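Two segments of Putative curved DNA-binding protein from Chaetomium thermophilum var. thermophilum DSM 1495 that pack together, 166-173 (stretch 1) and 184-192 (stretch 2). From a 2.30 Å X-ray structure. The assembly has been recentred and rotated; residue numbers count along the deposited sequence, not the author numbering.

Stretch 1 166-173: RLMVPPGL
Stretch 2, residues 184-192: KAAAVKPPS

How do the two backbones run? Stretch 1 leaves a helix at Arg166 (phi/psi -71/-32), with Leu167 next at -71/-9, passes Met168 at -99/-14, and extends through Val169 and Pro170 (-62/120, -53/137). Pro170 also opens a type II beta turn to Leu173, with Pro171 (-52/128) and Gly172 (86/-12) at its centre, closed by the hydrogen bond from Leu173 N to Pro170 O at 3.2 Å; Leu173 is at -53/-37. Stretch 2 comes out of a helix through Lys184, Ala185 and Ala186 (-66/-42, -61/-48, -67/-22), passes Ala187 at -93/-7, and then stays extended from Val188 to Ser192, phi -55 to -70 and psi 131 to 164. Val188 N bonds to Ala185 O at 3.2 Å. The register is antiparallel: Gly172 CA lies 3.8 Å from Ala186 CA, and Leu167 CA lies 7.4 Å from Pro191 CA.

What joins them without a hydrogen bond across the contact? Close packing does, burying 300 Å² in all, with Pro171 contributing the largest share. Its CB points toward stretch 2 and approaches two carbonyls, Val188 O at 3.1 Å from Pro171 CB and Ala185 O at 3.5 Å from the same atom. The ring is C-gamma exo; Pro171 CG lies 3.7 Å from Pro190 N, and makes an apolar contact with Pro190 CD at 4.0 Å. The CA-to-CB bonds of Pro190 (C-gamma endo) and Val188 (chi1 t, 167°) point sideways. On the backbone side, Pro171 O receives a CA-H...O contact from Ala186 CA at 3.6 Å, with a nearly straight angle of 164° at the hydrogen.

Why do glycine and alanine suit the tightest crossing? Gly172 CA sits 3.7 Å from Ala186 N, and Gly172 N is 3.7 Å from Ala185 O. An ideal CB on Gly172 would fall 2.5 Å from Ala186 CA, a clash, and at its backbone angles that CB would also be jammed against the preceding carbonyl. The CA-to-CB bonds of Ala185 and Ala186 both point sideways, and their small methyls leave the backbone open to the turn.

What closes the other end? Pro191, C-gamma endo, points its CB toward stretch 1 and brings Pro191 CG to 3.9 Å from Leu167 O. The CA-to-CB bonds of Met168 (m,t,p; buried) and Leu173 (t,p) point away from stretch 2, and that of Leu167 (m,t; -67°, 178°) points sideways. At the far end of stretch 2, Ser192 (chi1 p, 67°) caps the helix that follows.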

# COMPACT_ATOMS: atom_id res chain seq x y z
N ARG A 166 0.68 10.39 12.50
CA ARG A 166 1.07 11.35 13.54
C ARG A 166 2.35 10.94 14.26
O ARG A 166 3.13 11.80 14.68
CB ARG A 166 -0.08 11.56 14.53
CG ARG A 166 -1.12 12.54 14.01
CD ARG A 166 -2.48 12.32 14.65
NE ARG A 166 -3.46 13.24 14.06
CZ ARG A 166 -4.16 12.98 12.96
NH1 ARG A 166 -3.99 11.82 12.32
NH2 ARG A 166 -5.02 13.88 12.49
N LEU A 167 2.59 9.63 14.39
CA LEU A 167 3.82 9.14 14.99
C LEU A 167 5.00 9.37 14.06
O LEU A 167 6.16 9.18 14.46
CB LEU A 167 3.71 7.65 15.32
CG LEU A 167 2.70 7.33 16.43
CD1 LEU A 167 2.58 5.83 16.70
CD2 LEU A 167 3.12 8.06 17.69
N MET A 168 4.72 9.79 12.83
CA MET A 168 5.78 9.96 11.84
C MET A 168 6.25 11.40 11.69
O MET A 168 7.28 11.67 11.08
CB MET A 168 5.35 9.38 10.48
CG MET A 168 5.19 7.86 10.45
SD MET A 168 4.78 7.25 8.78
CE MET A 168 6.38 7.33 7.94
N VAL A 169 5.48 12.34 12.23
CA VAL A 169 5.92 13.72 12.29
C VAL A 169 7.17 13.78 13.17
O VAL A 169 7.14 13.36 14.32
CB VAL A 169 4.80 14.62 12.86
CG1 VAL A 169 5.26 16.08 12.89
CG2 VAL A 169 3.56 14.47 12.00
N PRO A 170 8.30 14.25 12.60
CA PRO A 170 9.54 14.42 13.35
C PRO A 170 9.29 15.27 14.59
O PRO A 170 8.56 16.26 14.52
CB PRO A 170 10.44 15.17 12.37
CG PRO A 170 9.97 14.69 11.04
CD PRO A 170 8.47 14.54 11.17
N PRO A 171 9.87 14.87 15.73
CA PRO A 171 9.58 15.51 17.02
C PRO A 171 9.73 17.03 16.96
O PRO A 171 10.74 17.53 16.49
CB PRO A 171 10.63 14.91 17.95
CG PRO A 171 10.90 13.55 17.36
CD PRO A 171 10.85 13.78 15.87
N GLY A 172 8.70 17.74 17.40
CA GLY A 172 8.78 19.18 17.54
C GLY A 172 8.48 20.02 16.31
O GLY A 172 8.31 21.23 16.41
N LEU A 173 8.40 19.37 15.15
CA LEU A 173 8.16 20.08 13.90
C LEU A 173 6.92 20.97 13.96
O LEU A 173 6.89 22.07 13.42
CB LEU A 173 8.05 19.09 12.74
CG LEU A 173 8.03 19.70 11.34
CD1 LEU A 173 9.38 20.37 11.02
CD2 LEU A 173 7.65 18.65 10.28
N LYS A 184 11.31 21.45 24.30
CA LYS A 184 11.09 20.16 24.97
C LYS A 184 10.55 19.11 23.97
O LYS A 184 10.97 17.96 23.98
CB LYS A 184 10.13 20.34 26.15
CG LYS A 184 10.14 19.21 27.19
CD LYS A 184 9.71 19.70 28.59
CE LYS A 184 10.83 20.50 29.29
NZ LYS A 184 10.41 21.07 30.62
N ALA A 185 9.63 19.54 23.11
CA ALA A 185 9.12 18.70 22.03
C ALA A 185 10.19 18.26 21.01
O ALA A 185 10.27 17.08 20.66
CB ALA A 185 7.96 19.42 21.32
N ALA A 186 11.00 19.20 20.53
CA ALA A 186 12.04 18.89 19.54
C ALA A 186 13.15 18.00 20.09
O ALA A 186 13.85 17.33 19.33
CB ALA A 186 12.65 20.18 18.93
N ALA A 187 13.32 17.99 21.40
CA ALA A 187 14.37 17.20 22.03
C ALA A 187 13.87 15.83 22.42
O ALA A 187 14.66 14.99 22.88
CB ALA A 187 14.94 17.91 23.26
N VAL A 188 12.56 15.60 22.29
CA VAL A 188 12.02 14.27 22.52
C VAL A 188 12.49 13.39 21.37
O VAL A 188 12.39 13.77 20.20
CB VAL A 188 10.47 14.26 22.57
CG1 VAL A 188 9.94 12.83 22.50
CG2 VAL A 188 9.98 14.94 23.84
N LYS A 189 13.04 12.22 21.71
CA LYS A 189 13.47 11.27 20.69
C LYS A 189 12.30 10.73 19.87
O LYS A 189 11.19 10.56 20.38
CB LYS A 189 14.25 10.13 21.35
CG LYS A 189 15.77 10.36 21.38
CD LYS A 189 16.42 9.86 22.67
CE LYS A 189 15.90 8.50 23.12
NZ LYS A 189 15.18 8.56 24.44
N PRO A 190 12.54 10.48 18.57
CA PRO A 190 11.56 9.75 17.77
C PRO A 190 11.24 8.43 18.45
O PRO A 190 12.16 7.76 18.93
CB PRO A 190 12.30 9.49 16.44
CG PRO A 190 13.73 9.74 16.75
CD PRO A 190 13.76 10.77 17.82
N PRO A 191 9.96 8.07 18.51
CA PRO A 191 9.53 6.84 19.18
C PRO A 191 10.21 5.62 18.56
O PRO A 191 10.41 5.62 17.35
CB PRO A 191 8.01 6.80 18.90
CG PRO A 191 7.82 7.74 17.72
CD PRO A 191 8.82 8.81 17.94
N SER A 192 10.60 4.63 19.36
CA SER A 192 11.12 3.40 18.79
C SER A 192 10.05 2.70 17.93
O SER A 192 8.86 3.00 18.02
CB SER A 192 11.57 2.44 19.89
OG SER A 192 10.46 1.98 20.63